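Local atomic coordinates of aldehyde dehydrogenase (Listeria monocytogenes, PDB entry 3K9D), a protein that probably oxidises or reduces aldehydes or related oxo compounds with NAD or NADP as partner. Residues G222-E227 / K237-S242; E265-E270 / L347-A352. All blocks are in the same frame, centred on the assembly; numbering follows the deposited sequence.

Contact 1 of 2, residues G222-E227 / K237-S242; sequences GPAFIE and KHILDS
Ile239 reaches from helix 232-243 to the sheet with a single methyl group, which meets both Ala224 and Ile226 of strand 223-226. Its CD1 lies 4.0 Å from Ala224 CB and 3.8 Å from Ile226 CD1, and the same methyl also comes within 4.0 Å of Ile226 CG1. With chi2 of Ile239 extended (171°), CD1 is held at the full reach of the side chain, up against the strand; the two isoleucine side chains meet at a slant, through their terminal methyls. No hydrogen bond links the two segments, and all three touching residues are buried. Phe271 of helix 261-273 adds to this apolar patch by packing on Ile226 and Ile239, and on Leu240 one residue further along the helix. Strand 223-226, helix 232-243 and strand 256-260 form a beta-alpha-beta unit with its two strands side by side in a parallel sheet, and the contact is where the connecting helix rests on the first strand. Phe225, between the two touching strand residues, points away from this helix and packs against Trp355 and Ala358. Away from this close-packed apolar spot, the helix carries charged groups on its far side, where Lys237 is partly exposed. Its NZ meets the syn lone pair of Asp241 OD2, 2.8 Å away, in a salt bridge across one helical turn. Lys237 NZ also forms salt bridges with Glu451 and Glu453 of the second subunit, and His238 NE2 is hydrogen-bonded to Glu451 of that subunit, which places this side of the helix in the dimer interface.

Contact 2 of 2, residues E265-E270 / L347-A352; sequences EAVIAE and LAFYTA
The ring of Phe349, on strand 346-352, meets Val267 and Ile268 of helix 261-273 from two different directions. Val267 CG1 stands at the ring's edge, in its plane, 4.0 Å from Phe349 CE1 and 4.1 Å from CZ. Ile268 approaches obliquely through CG1, which lies 3.7 Å from Phe349 CZ and 4.2 Å from CE2. The far end of the ring is therefore met by two consecutive helix residues, with CZ common to both and CE1 and CE2 divided between them. Phe349 leaves the strand toward the helix, and CG, anti to the backbone N (chi1 -168°), carries the ring on in that direction, bridging roughly half of the 9.5 Å between the closest alpha carbons, those of Ile268 and Phe349. Val267 also directs CG1 anti to its N (chi1 171°), and this is the branch that meets the ring. The contact is wholly apolar. Val259 of the adjoining strand 256-260 packs on both Val267 and Phe349, so the three side chains pack together on the buried side, whereas Ile268 is partly exposed and the helix residues Ala266 and Ala269 face solvent. Tyr350, the next strand residue, goes to the other face of the sheet, packing on Leu361 and Ile365 of helix 355-368, with its OH hydrogen-bonded to Lys331 O. Between strands 256-260 and 276-278 the chain skips strands 346-352 and 324-328, and helix 261-273 rests on 346-352: a beta-alpha-beta crossover in a parallel sheet covered by helices on both faces, consistent with the alpha/beta catalytic domain of the aldehyde dehydrogenase family.

Both contacts set a helix on the same face of one parallel sheet, with their centres 11 Å apart. They meet directly: Ile226 CD1 of contact 1 lies 3.8 Å from Val267 CG1 of contact 2, and Ile239 CG2 packs against Leu347 CD1, so the two apolar patches adjoin. Contact 1 is entirely buried and purely aliphatic, and its helix turns a charged side to the second subunit. Contact 2, farther from the centre of the chain, relies on an aromatic ring, includes the partly exposed Ile268, and is touched by no other chain of the assembly. Strand 256-260 lies between strands 223-226 and 346-352.

Contact 1 of 2, residues G222-E227 / K237-S242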
loop_
_atom_site.group_PDB
_atom_site.type_symbol
_atom_site.label_atom_id
_atom_site.label_comp_id
_atom_site.label_asym_id
_atom_site.label_seq_id
_atom_site.Cartn_x
_atom_site.Cartn_y
_atom_site.Cartn_z
ATOM N N GLY A 222 1.245 -23.335 4.283
ATOM C CA GLY A 222 1.342 -23.298 5.730
ATOM C C GLY A 222 1.578 -24.634 6.400
ATOM O O GLY A 222 0.771 -25.547 6.226
ATOM N N PRO A 223 2.696 -24.760 7.152
ATOM C CA PRO A 223 2.861 -25.912 8.051
ATOM C C PRO A 223 1.860 -25.878 9.201
ATOM O O PRO A 223 1.444 -24.783 9.639
ATOM C CB PRO A 223 4.292 -25.742 8.602
ATOM C CG PRO A 223 4.969 -24.795 7.657
ATOM C CD PRO A 223 3.865 -23.864 7.205
ATOM N N ALA A 224 1.463 -27.060 9.675
ATOM C CA ALA A 224 0.675 -27.184 10.916
ATOM C C ALA A 224 1.492 -27.951 11.933
ATOM O O ALA A 224 1.661 -29.159 11.811
ATOM C CB ALA A 224 -0.643 -27.897 10.662
ATOM N N PHE A 225 2.001 -27.240 12.933
ATOM C CA PHE A 225 2.830 -27.842 13.981
ATOM C C PHE A 225 1.925 -28.300 15.145
ATOM O O PHE A 225 1.380 -27.493 15.899
ATOM C CB PHE A 225 3.943 -26.859 14.422
ATOM C CG PHE A 225 4.801 -27.338 15.582
ATOM C CD1 PHE A 225 5.137 -28.675 15.741
ATOM C CD2 PHE A 225 5.289 -26.422 16.507
ATOM C CE1 PHE A 225 5.908 -29.091 16.813
ATOM C CE2 PHE A 225 6.077 -26.823 17.577
ATOM C CZ PHE A 225 6.381 -28.167 17.734
ATOM N N ILE A 226 1.734 -29.610 15.252
ATOM C CA ILE A 226 1.034 -30.150 16.407
ATOM C C ILE A 226 2.117 -30.330 17.454
ATOM O O ILE A 226 2.882 -31.300 17.415
ATOM C CB ILE A 226 0.355 -31.503 16.118
ATOM C CG1 ILE A 226 -0.553 -31.425 14.891
ATOM C CG2 ILE A 226 -0.400 -31.982 17.345
ATOM C CD1 ILE A 226 -1.170 -32.797 14.493
ATOM N N GLU A 227 2.202 -29.357 18.357
ATOM C CA GLU A 227 3.203 -29.342 19.388
ATOM C C GLU A 227 2.766 -30.340 20.465
ATOM O O GLU A 227 1.595 -30.703 20.516
ATOM C CB GLU A 227 3.367 -27.903 19.898
ATOM C CG GLU A 227 4.503 -27.682 20.874
ATOM C CD GLU A 227 4.063 -27.817 22.315
ATOM O OE1 GLU A 227 2.866 -27.584 22.595
ATOM O OE2 GLU A 227 4.913 -28.159 23.159
ATOM N N LYS A 237 -8.804 -33.151 13.903
ATOM C CA LYS A 237 -10.135 -32.760 13.388
ATOM C C LYS A 237 -10.071 -31.404 12.684
ATOM O O LYS A 237 -10.633 -31.236 11.613
ATOM C CB LYS A 237 -11.156 -32.713 14.530
ATOM C CG LYS A 237 -12.565 -32.290 14.149
ATOM C CD LYS A 237 -13.353 -31.890 15.391
ATOM C CE LYS A 237 -14.728 -31.343 15.018
ATOM N NZ LYS A 237 -14.652 -29.987 14.371
ATOM N N HIS A 238 -9.366 -30.454 13.291
ATOM C CA HIS A 238 -9.174 -29.131 12.688
ATOM C C HIS A 238 -8.435 -29.195 11.343
ATOM O O HIS A 238 -8.882 -28.613 10.367
ATOM C CB HIS A 238 -8.480 -28.184 13.660
ATOM C CG HIS A 238 -9.368 -27.680 14.760
ATOM N ND1 HIS A 238 -8.875 -27.052 15.883
ATOM C CD2 HIS A 238 -10.716 -27.696 14.901
ATOM C CE1 HIS A 238 -9.877 -26.716 16.674
ATOM N NE2 HIS A 238 -11.005 -27.092 16.100
ATOM N N ILE A 239 -7.335 -29.932 11.300
ATOM C CA ILE A 239 -6.513 -30.060 10.090
ATOM C C ILE A 239 -7.334 -30.735 8.984
ATOM O O ILE A 239 -7.279 -30.328 7.828
ATOM C CB ILE A 239 -5.201 -30.847 10.381
ATOM C CG1 ILE A 239 -4.304 -30.044 11.336
ATOM C CG2 ILE A 239 -4.445 -31.191 9.087
ATOM C CD1 ILE A 239 -3.094 -30.790 11.864
ATOM N N LEU A 240 -8.104 -31.757 9.354
ATOM C CA LEU A 240 -8.982 -32.433 8.405
ATOM C C LEU A 240 -10.141 -31.548 7.968
ATOM O O LEU A 240 -10.465 -31.540 6.790
ATOM C CB LEU A 240 -9.485 -33.783 8.943
ATOM C CG LEU A 240 -8.379 -34.804 9.236
ATOM C CD1 LEU A 240 -8.999 -36.084 9.750
ATOM C CD2 LEU A 240 -7.546 -35.084 7.989
ATOM N N ASP A 241 -10.730 -30.793 8.905
ATOM C CA ASP A 241 -11.848 -29.859 8.602
ATOM C C ASP A 241 -11.461 -28.862 7.522
ATOM O O ASP A 241 -12.255 -28.557 6.626
ATOM C CB ASP A 241 -12.297 -29.069 9.848
ATOM C CG ASP A 241 -13.215 -29.868 10.776
ATOM O OD1 ASP A 241 -13.707 -30.943 10.380
ATOM O OD2 ASP A 241 -13.442 -29.411 11.917
ATOM N N SER A 242 -10.234 -28.353 7.635
ATOM C CA SER A 242 -9.689 -27.356 6.713
ATOM C C SER A 242 -9.148 -27.957 5.417
ATOM O O SER A 242 -9.468 -27.494 4.323
ATOM C CB SER A 242 -8.608 -26.550 7.442
ATOM O OG SER A 242 -7.566 -26.149 6.584
#

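Contact 2 of 2, residues E265-E270 / L347-A352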
loop_
_atom_site.group_PDB
_atom_site.type_symbol
_atom_site.label_atom_id
_atom_site.label_comp_id
_atom_site.label_asym_id
_atom_site.label_seq_id
_atom_site.Cartn_x
_atom_site.Cartn_y
_atom_site.Cartn_z
ATOM N N GLU A 265 3.921 -41.229 16.775
ATOM C CA GLU A 265 3.045 -42.403 16.890
ATOM C C GLU A 265 1.603 -42.054 17.222
ATOM O O GLU A 265 0.688 -42.521 16.552
ATOM C CB GLU A 265 3.557 -43.354 17.971
ATOM C CG GLU A 265 4.322 -44.542 17.458
ATOM C CD GLU A 265 4.584 -45.573 18.544
ATOM O OE1 GLU A 265 5.766 -45.900 18.770
ATOM O OE2 GLU A 265 3.618 -46.047 19.183
ATOM N N ALA A 266 1.413 -41.232 18.254
ATOM C CA ALA A 266 0.074 -40.825 18.688
ATOM C C ALA A 266 -0.674 -40.022 17.621
ATOM O O ALA A 266 -1.873 -40.233 17.398
ATOM C CB ALA A 266 0.164 -40.038 19.988
ATOM N N VAL A 267 0.050 -39.119 16.956
ATOM C CA VAL A 267 -0.499 -38.294 15.883
ATOM C C VAL A 267 -0.877 -39.115 14.634
ATOM O O VAL A 267 -1.972 -38.946 14.073
ATOM C CB VAL A 267 0.458 -37.106 15.517
ATOM C CG1 VAL A 267 -0.015 -36.409 14.261
ATOM C CG2 VAL A 267 0.494 -36.092 16.675
ATOM N N ILE A 268 0.020 -39.998 14.211
ATOM C CA ILE A 268 -0.252 -40.879 13.066
ATOM C C ILE A 268 -1.484 -41.753 13.343
ATOM O O ILE A 268 -2.404 -41.778 12.527
ATOM C CB ILE A 268 0.999 -41.711 12.655
ATOM C CG1 ILE A 268 2.097 -40.754 12.158
ATOM C CG2 ILE A 268 0.641 -42.770 11.600
ATOM C CD1 ILE A 268 3.263 -41.397 11.491
ATOM N N ALA A 269 -1.531 -42.386 14.521
ATOM C CA ALA A 269 -2.688 -43.202 14.933
ATOM C C ALA A 269 -4.031 -42.450 14.902
ATOM O O ALA A 269 -5.037 -42.977 14.426
ATOM C CB ALA A 269 -2.439 -43.831 16.305
ATOM N N GLU A 270 -4.030 -41.210 15.383
ATOM C CA GLU A 270 -5.221 -40.378 15.360
ATOM C C GLU A 270 -5.614 -39.939 13.954
ATOM O O GLU A 270 -6.811 -39.963 13.611
ATOM C CB GLU A 270 -5.055 -39.178 16.291
ATOM C CG GLU A 270 -6.328 -38.377 16.587
ATOM C CD GLU A 270 -7.454 -39.181 17.221
ATOM O OE1 GLU A 270 -7.181 -40.187 17.901
ATOM O OE2 GLU A 270 -8.630 -38.805 17.010
ATOM N N LEU A 347 -1.225 -33.914 2.024
ATOM C CA LEU A 347 -0.321 -33.363 3.033
ATOM C C LEU A 347 1.072 -33.992 3.018
ATOM O O LEU A 347 1.211 -35.190 2.792
ATOM C CB LEU A 347 -0.910 -33.569 4.433
ATOM C CG LEU A 347 -2.140 -32.761 4.821
ATOM C CD1 LEU A 347 -2.753 -33.350 6.075
ATOM C CD2 LEU A 347 -1.801 -31.262 5.004
ATOM N N ALA A 348 2.098 -33.166 3.243
ATOM C CA ALA A 348 3.390 -33.644 3.751
ATOM C C ALA A 348 3.348 -33.882 5.252
ATOM O O ALA A 348 2.551 -33.276 5.962
ATOM C CB ALA A 348 4.513 -32.646 3.409
ATOM N N PHE A 349 4.230 -34.751 5.741
ATOM C CA PHE A 349 4.331 -35.043 7.174
ATOM C C PHE A 349 5.804 -35.070 7.620
ATOM O O PHE A 349 6.556 -35.956 7.222
ATOM C CB PHE A 349 3.657 -36.384 7.483
ATOM C CG PHE A 349 3.447 -36.646 8.951
ATOM C CD1 PHE A 349 2.191 -36.474 9.526
ATOM C CD2 PHE A 349 4.500 -37.104 9.759
ATOM C CE1 PHE A 349 1.991 -36.712 10.861
ATOM C CE2 PHE A 349 4.298 -37.340 11.110
ATOM C CZ PHE A 349 3.047 -37.164 11.652
ATOM N N TYR A 350 6.201 -34.103 8.448
ATOM C CA TYR A 350 7.592 -33.993 8.919
ATOM C C TYR A 350 7.716 -34.341 10.395
ATOM O O TYR A 350 6.818 -34.050 11.194
ATOM C CB TYR A 350 8.119 -32.569 8.765
ATOM C CG TYR A 350 8.268 -32.026 7.362
ATOM C CD1 TYR A 350 9.475 -32.157 6.666
ATOM C CD2 TYR A 350 7.223 -31.334 6.750
ATOM C CE1 TYR A 350 9.633 -31.617 5.389
ATOM C CE2 TYR A 350 7.359 -30.819 5.454
ATOM C CZ TYR A 350 8.567 -30.953 4.787
ATOM O OH TYR A 350 8.716 -30.431 3.524
ATOM N N THR A 351 8.857 -34.916 10.755
ATOM C CA THR A 351 9.197 -35.195 12.148
ATOM C C THR A 351 10.447 -34.408 12.568
ATOM O O THR A 351 11.497 -34.479 11.926
ATOM C CB THR A 351 9.399 -36.700 12.388
ATOM O OG1 THR A 351 8.280 -37.423 11.846
ATOM C CG2 THR A 351 9.532 -37.005 13.891
ATOM N N ALA A 352 10.286 -33.629 13.632
ATOM C CA ALA A 352 11.347 -32.844 14.267
ATOM C C ALA A 352 11.537 -33.380 15.686
ATOM O O ALA A 352 10.688 -34.136 16.162
ATOM C CB ALA A 352 10.942 -31.385 14.300
#